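Local coordinates for protein Niban 2 (Homo sapiens, PDB 7CTP) that may suppress apoptosis and promote melanoma cell invasion, as a myristoylated, PH-domain-containing member of the Niban family, at residues A[26-39]-A[202-215]. Residues are numbered along the deposited sequence; the frame is centred on the assembly and turned at random.
Sequences EFLQFYEDQYGVAL and KVEGPAFTDAIRMY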
loop_
_atom_site.group_PDB
_atom_site.type_symbol
_atom_site.label_atom_id
_atom_site.label_comp_id
_atom_site.label_asym_id
_atom_site.label_seq_id
_atom_site.Cartn_x
_atom_site.Cartn_y
_atom_site.Cartn_z
ATOM N N GLU A 26 -18.884 4.771 -13.779
ATOM C CA GLU A 26 -18.134 3.834 -14.608
ATOM C C GLU A 26 -17.278 2.908 -13.753
ATOM O O GLU A 26 -17.249 1.691 -13.984
ATOM C CB GLU A 26 -17.276 4.577 -15.632
ATOM C CG GLU A 26 -16.751 3.641 -16.732
ATOM C CD GLU A 26 -15.787 4.311 -17.697
ATOM O OE1 GLU A 26 -15.051 3.571 -18.396
ATOM O OE2 GLU A 26 -15.764 5.562 -17.753
ATOM N N PHE A 27 -16.584 3.460 -12.747
ATOM C CA PHE A 27 -15.811 2.606 -11.851
ATOM C C PHE A 27 -16.694 1.567 -11.168
ATOM O O PHE A 27 -16.313 0.398 -11.035
ATOM C CB PHE A 27 -15.093 3.413 -10.766
ATOM C CG PHE A 27 -14.523 2.515 -9.690
ATOM C CD1 PHE A 27 -13.344 1.828 -9.921
ATOM C CD2 PHE A 27 -15.227 2.261 -8.516
ATOM C CE1 PHE A 27 -12.836 0.958 -8.970
ATOM C CE2 PHE A 27 -14.729 1.385 -7.561
ATOM C CZ PHE A 27 -13.535 0.729 -7.791
ATOM N N LEU A 28 -17.846 1.994 -10.653
ATOM C CA LEU A 28 -18.655 1.073 -9.861
ATOM C C LEU A 28 -19.226 -0.057 -10.714
ATOM O O LEU A 28 -19.505 -1.141 -10.189
ATOM C CB LEU A 28 -19.763 1.853 -9.150
ATOM C CG LEU A 28 -19.162 2.753 -8.054
ATOM C CD1 LEU A 28 -20.196 3.792 -7.561
ATOM C CD2 LEU A 28 -18.600 1.926 -6.908
ATOM N N GLN A 29 -19.400 0.170 -12.020
ATOM C CA GLN A 29 -19.768 -0.927 -12.917
ATOM C C GLN A 29 -18.655 -1.965 -12.992
ATOM O O GLN A 29 -18.917 -3.172 -12.923
ATOM C CB GLN A 29 -20.103 -0.395 -14.312
ATOM C CG GLN A 29 -21.313 0.524 -14.357
ATOM C CD GLN A 29 -21.544 1.131 -15.733
ATOM O OE1 GLN A 29 -20.627 1.681 -16.354
ATOM N NE2 GLN A 29 -22.774 1.034 -16.219
ATOM N N PHE A 30 -17.400 -1.519 -13.113
ATOM C CA PHE A 30 -16.278 -2.457 -13.026
ATOM C C PHE A 30 -16.260 -3.176 -11.682
ATOM O O PHE A 30 -15.975 -4.381 -11.612
ATOM C CB PHE A 30 -14.945 -1.727 -13.234
ATOM C CG PHE A 30 -14.649 -1.384 -14.669
ATOM C CD1 PHE A 30 -14.202 -2.357 -15.552
ATOM C CD2 PHE A 30 -14.784 -0.081 -15.125
ATOM C CE1 PHE A 30 -13.917 -2.033 -16.878
ATOM C CE2 PHE A 30 -14.500 0.246 -16.453
ATOM C CZ PHE A 30 -14.068 -0.733 -17.323
ATOM N N TYR A 31 -16.551 -2.452 -10.598
ATOM C CA TYR A 31 -16.490 -3.040 -9.264
ATOM C C TYR A 31 -17.561 -4.119 -9.080
ATOM O O TYR A 31 -17.265 -5.227 -8.611
ATOM C CB TYR A 31 -16.633 -1.940 -8.210
ATOM C CG TYR A 31 -16.637 -2.454 -6.804
ATOM C CD1 TYR A 31 -15.464 -2.876 -6.202
ATOM C CD2 TYR A 31 -17.820 -2.548 -6.081
ATOM C CE1 TYR A 31 -15.459 -3.362 -4.913
ATOM C CE2 TYR A 31 -17.825 -3.037 -4.800
ATOM C CZ TYR A 31 -16.650 -3.441 -4.220
ATOM O OH TYR A 31 -16.644 -3.925 -2.944
ATOM N N GLU A 32 -18.812 -3.814 -9.441
ATOM C CA GLU A 32 -19.871 -4.811 -9.308
ATOM C C GLU A 32 -19.589 -6.030 -10.178
ATOM O O GLU A 32 -19.852 -7.165 -9.761
ATOM C CB GLU A 32 -21.235 -4.202 -9.648
ATOM C CG GLU A 32 -21.735 -3.211 -8.593
ATOM C CD GLU A 32 -23.203 -2.831 -8.770
ATOM O OE1 GLU A 32 -24.060 -3.745 -8.841
ATOM O OE2 GLU A 32 -23.495 -1.616 -8.810
ATOM N N ASP A 33 -19.029 -5.820 -11.371
ATOM C CA ASP A 33 -18.643 -6.954 -12.210
ATOM C C ASP A 33 -17.548 -7.780 -11.545
ATOM O O ASP A 33 -17.610 -9.017 -11.538
ATOM C CB ASP A 33 -18.183 -6.468 -13.585
ATOM C CG ASP A 33 -19.334 -6.132 -14.515
ATOM O OD1 ASP A 33 -20.496 -6.460 -14.186
ATOM O OD2 ASP A 33 -19.074 -5.528 -15.577
ATOM N N GLN A 34 -16.545 -7.111 -10.960
ATOM C CA GLN A 34 -15.429 -7.829 -10.345
ATOM C C GLN A 34 -15.851 -8.572 -9.084
ATOM O O GLN A 34 -15.234 -9.579 -8.736
ATOM C CB GLN A 34 -14.288 -6.868 -9.987
ATOM C CG GLN A 34 -13.403 -6.418 -11.152
ATOM C CD GLN A 34 -12.850 -7.573 -11.986
ATOM O OE1 GLN A 34 -12.212 -8.483 -11.461
ATOM N NE2 GLN A 34 -13.109 -7.535 -13.292
ATOM N N TYR A 35 -16.871 -8.081 -8.375
ATOM C CA TYR A 35 -17.136 -8.582 -7.030
ATOM C C TYR A 35 -17.422 -10.079 -7.042
ATOM O O TYR A 35 -16.851 -10.840 -6.250
ATOM C CB TYR A 35 -18.300 -7.831 -6.393
ATOM C CG TYR A 35 -18.339 -8.027 -4.893
ATOM C CD1 TYR A 35 -17.594 -7.217 -4.047
ATOM C CD2 TYR A 35 -19.081 -9.060 -4.330
ATOM C CE1 TYR A 35 -17.614 -7.405 -2.674
ATOM C CE2 TYR A 35 -19.099 -9.261 -2.966
ATOM C CZ TYR A 35 -18.372 -8.428 -2.144
ATOM O OH TYR A 35 -18.396 -8.627 -0.782
ATOM N N GLY A 36 -18.292 -10.526 -7.948
ATOM C CA GLY A 36 -18.632 -11.937 -7.973
ATOM C C GLY A 36 -17.486 -12.820 -8.432
ATOM O O GLY A 36 -17.415 -13.995 -8.060
ATOM N N VAL A 37 -16.593 -12.276 -9.258
ATOM C CA VAL A 37 -15.418 -13.031 -9.682
ATOM C C VAL A 37 -14.478 -13.228 -8.500
ATOM O O VAL A 37 -13.982 -14.332 -8.252
ATOM C CB VAL A 37 -14.714 -12.318 -10.853
ATOM C CG1 VAL A 37 -13.390 -13.021 -11.197
ATOM C CG2 VAL A 37 -15.625 -12.229 -12.085
ATOM N N ALA A 38 -14.232 -12.154 -7.743
ATOM C CA ALA A 38 -13.409 -12.259 -6.545
ATOM C C ALA A 38 -14.009 -13.237 -5.546
ATOM O O ALA A 38 -13.278 -13.998 -4.893
ATOM C CB ALA A 38 -13.238 -10.884 -5.900
ATOM N N LEU A 39 -15.338 -13.212 -5.397
ATOM C CA LEU A 39 -16.015 -14.141 -4.495
ATOM C C LEU A 39 -15.831 -15.578 -4.959
ATOM O O LEU A 39 -15.497 -16.464 -4.161
ATOM C CB LEU A 39 -17.501 -13.791 -4.408
ATOM C CG LEU A 39 -18.361 -14.686 -3.504
ATOM C CD1 LEU A 39 -17.922 -14.546 -2.055
ATOM C CD2 LEU A 39 -19.830 -14.305 -3.657
ATOM N N LYS A 202 -10.406 -11.328 1.702
ATOM C CA LYS A 202 -10.685 -12.424 0.785
ATOM C C LYS A 202 -11.365 -11.940 -0.481
ATOM O O LYS A 202 -11.056 -12.420 -1.573
ATOM C CB LYS A 202 -11.550 -13.483 1.473
ATOM C CG LYS A 202 -10.952 -14.020 2.763
ATOM C CD LYS A 202 -11.808 -15.127 3.353
ATOM C CE LYS A 202 -10.964 -16.092 4.182
ATOM N NZ LYS A 202 -10.366 -17.197 3.366
ATOM N N VAL A 203 -12.298 -10.999 -0.358
ATOM C CA VAL A 203 -13.177 -10.688 -1.479
ATOM C C VAL A 203 -13.155 -9.197 -1.785
ATOM O O VAL A 203 -12.891 -8.799 -2.923
ATOM C CB VAL A 203 -14.612 -11.159 -1.199
ATOM C CG1 VAL A 203 -15.530 -10.821 -2.368
ATOM C CG2 VAL A 203 -14.616 -12.663 -0.930
ATOM N N GLU A 204 -13.443 -8.368 -0.771
ATOM C CA GLU A 204 -13.579 -6.927 -0.996
ATOM C C GLU A 204 -12.291 -6.316 -1.532
ATOM O O GLU A 204 -12.318 -5.492 -2.457
ATOM C CB GLU A 204 -13.994 -6.237 0.301
ATOM C CG GLU A 204 -15.445 -6.466 0.686
ATOM C CD GLU A 204 -15.807 -5.777 1.991
ATOM O OE1 GLU A 204 -15.111 -4.809 2.374
ATOM O OE2 GLU A 204 -16.787 -6.212 2.628
ATOM N N GLY A 205 -11.155 -6.680 -0.940
ATOM C CA GLY A 205 -9.871 -6.159 -1.352
ATOM C C GLY A 205 -9.537 -6.436 -2.805
ATOM O O GLY A 205 -9.321 -5.512 -3.597
ATOM N N PRO A 206 -9.476 -7.720 -3.183
ATOM C CA PRO A 206 -9.200 -8.048 -4.592
ATOM C C PRO A 206 -10.220 -7.487 -5.569
ATOM O O PRO A 206 -9.845 -7.068 -6.668
ATOM C CB PRO A 206 -9.203 -9.588 -4.599
ATOM C CG PRO A 206 -8.834 -9.963 -3.209
ATOM C CD PRO A 206 -9.465 -8.922 -2.325
ATOM N N ALA A 207 -11.507 -7.480 -5.212
ATOM C CA ALA A 207 -12.507 -6.913 -6.114
ATOM C C ALA A 207 -12.222 -5.438 -6.349
ATOM O O ALA A 207 -12.286 -4.951 -7.481
ATOM C CB ALA A 207 -13.912 -7.109 -5.556
ATOM N N PHE A 208 -11.878 -4.716 -5.282
ATOM C CA PHE A 208 -11.627 -3.288 -5.429
ATOM C C PHE A 208 -10.373 -3.029 -6.256
ATOM O O PHE A 208 -10.392 -2.228 -7.200
ATOM C CB PHE A 208 -11.520 -2.626 -4.059
ATOM C CG PHE A 208 -11.307 -1.148 -4.139
ATOM C CD1 PHE A 208 -12.377 -0.287 -4.321
ATOM C CD2 PHE A 208 -10.029 -0.624 -4.079
ATOM C CE1 PHE A 208 -12.169 1.089 -4.414
ATOM C CE2 PHE A 208 -9.820 0.741 -4.185
ATOM C CZ PHE A 208 -10.890 1.594 -4.349
ATOM N N THR A 209 -9.263 -3.683 -5.914
ATOM C CA THR A 209 -8.024 -3.334 -6.602
ATOM C C THR A 209 -8.035 -3.812 -8.051
ATOM O O THR A 209 -7.486 -3.141 -8.932
ATOM C CB THR A 209 -6.822 -3.879 -5.837
ATOM O OG1 THR A 209 -6.943 -5.297 -5.719
ATOM C CG2 THR A 209 -6.786 -3.285 -4.450
ATOM N N ASP A 210 -8.668 -4.960 -8.325
ATOM C CA ASP A 210 -8.836 -5.385 -9.712
ATOM C C ASP A 210 -9.752 -4.436 -10.474
ATOM O O ASP A 210 -9.503 -4.142 -11.645
ATOM C CB ASP A 210 -9.378 -6.816 -9.783
ATOM C CG ASP A 210 -8.328 -7.863 -9.438
ATOM O OD1 ASP A 210 -7.128 -7.620 -9.690
ATOM O OD2 ASP A 210 -8.709 -8.928 -8.903
ATOM N N ALA A 211 -10.818 -3.942 -9.837
ATOM C CA ALA A 211 -11.689 -2.999 -10.531
ATOM C C ALA A 211 -10.948 -1.709 -10.856
ATOM O O ALA A 211 -11.169 -1.109 -11.916
ATOM C CB ALA A 211 -12.937 -2.700 -9.698
ATOM N N ILE A 212 -10.087 -1.254 -9.937
ATOM C CA ILE A 212 -9.295 -0.052 -10.191
ATOM C C ILE A 212 -8.418 -0.269 -11.409
ATOM O O ILE A 212 -8.323 0.589 -12.294
ATOM C CB ILE A 212 -8.450 0.310 -8.955
ATOM C CG1 ILE A 212 -9.330 0.926 -7.857
ATOM C CG2 ILE A 212 -7.316 1.271 -9.349
ATOM C CD1 ILE A 212 -9.714 2.396 -8.122
ATOM N N ARG A 213 -7.761 -1.431 -11.467
ATOM C CA ARG A 213 -6.859 -1.710 -12.576
ATOM C C ARG A 213 -7.622 -1.798 -13.891
ATOM O O ARG A 213 -7.176 -1.255 -14.910
ATOM C CB ARG A 213 -6.081 -3.000 -12.315
ATOM C CG ARG A 213 -5.103 -3.352 -13.440
ATOM C CD ARG A 213 -4.313 -4.620 -13.132
ATOM N NE ARG A 213 -5.172 -5.712 -12.675
ATOM C CZ ARG A 213 -5.940 -6.459 -13.463
ATOM N NH1 ARG A 213 -5.971 -6.244 -14.770
ATOM N NH2 ARG A 213 -6.676 -7.430 -12.935
ATOM N N MET A 214 -8.792 -2.457 -13.884
ATOM C CA MET A 214 -9.564 -2.594 -15.119
ATOM C C MET A 214 -10.105 -1.262 -15.601
ATOM O O MET A 214 -10.168 -1.018 -16.812
ATOM C CB MET A 214 -10.727 -3.580 -14.951
ATOM C CG MET A 214 -10.389 -4.938 -14.389
ATOM S SD MET A 214 -9.428 -5.960 -15.509
ATOM C CE MET A 214 -9.776 -5.234 -17.100
ATOM N N TYR A 215 -10.543 -0.406 -14.675
ATOM C CA TYR A 215 -10.957 0.936 -15.061
ATOM C C TYR A 215 -9.802 1.697 -15.702
ATOM O O TYR A 215 -9.957 2.302 -16.770
ATOM C CB TYR A 215 -11.506 1.708 -13.856
ATOM C CG TYR A 215 -11.884 3.139 -14.207
ATOM C CD1 TYR A 215 -10.932 4.154 -14.206
ATOM C CD2 TYR A 215 -13.179 3.463 -14.585
ATOM C CE1 TYR A 215 -11.255 5.444 -14.553
ATOM C CE2 TYR A 215 -13.513 4.772 -14.930
ATOM C CZ TYR A 215 -12.545 5.748 -14.921
ATOM O OH TYR A 215 -12.868 7.050 -15.267
HETATM O O HOH W 1 -14.317 -3.561 -1.822
HETATM O O HOH W 2 -11.714 -9.776 -8.947
HETATM O O HOH W 3 -10.783 -13.167 -4.294
#
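Ala211 CB lies 3.6 Å from Tyr31 CA and Ala207 CB lies 3.8 Å from Tyr35 CA, each alanine a small knob in a hole of helix 10-48. Their short side chains allow a close approach, the segment axes 8.3 Å apart; the helices run roughly antiparallel but well inclined, at 137°. Phe27, whose CG stands anti to the backbone N (chi1 169°), is a knob in return: CE1 touches Ile212 CD1 at 3.5 Å and CZ meets the Phe208 ring, the two planes 63° apart. At one end Tyr215 CA sits over a face of Phe30, a CH-pi contact 4.0 Å from the centroid; at the other, Val203 CG1 does the same over Tyr35. Gln34, bent at chi2, lays CG against the Ala211 backbone. Its OE1 accepts from a water that also donates to Asp210 OD2, and from Asn534. Other waters link Tyr31 OH to Glu204 O, and Ala38 O to Lys202 O. Farther out, Gln297 bonds Tyr35 OH, Glu243 bonds Tyr215 OH, and helix 232-252 backs Phe27 and Phe208. The long helix 10-48 is thus joined to helix 204-218 by apolar interlocking, while the polar links between the two segments pass through waters.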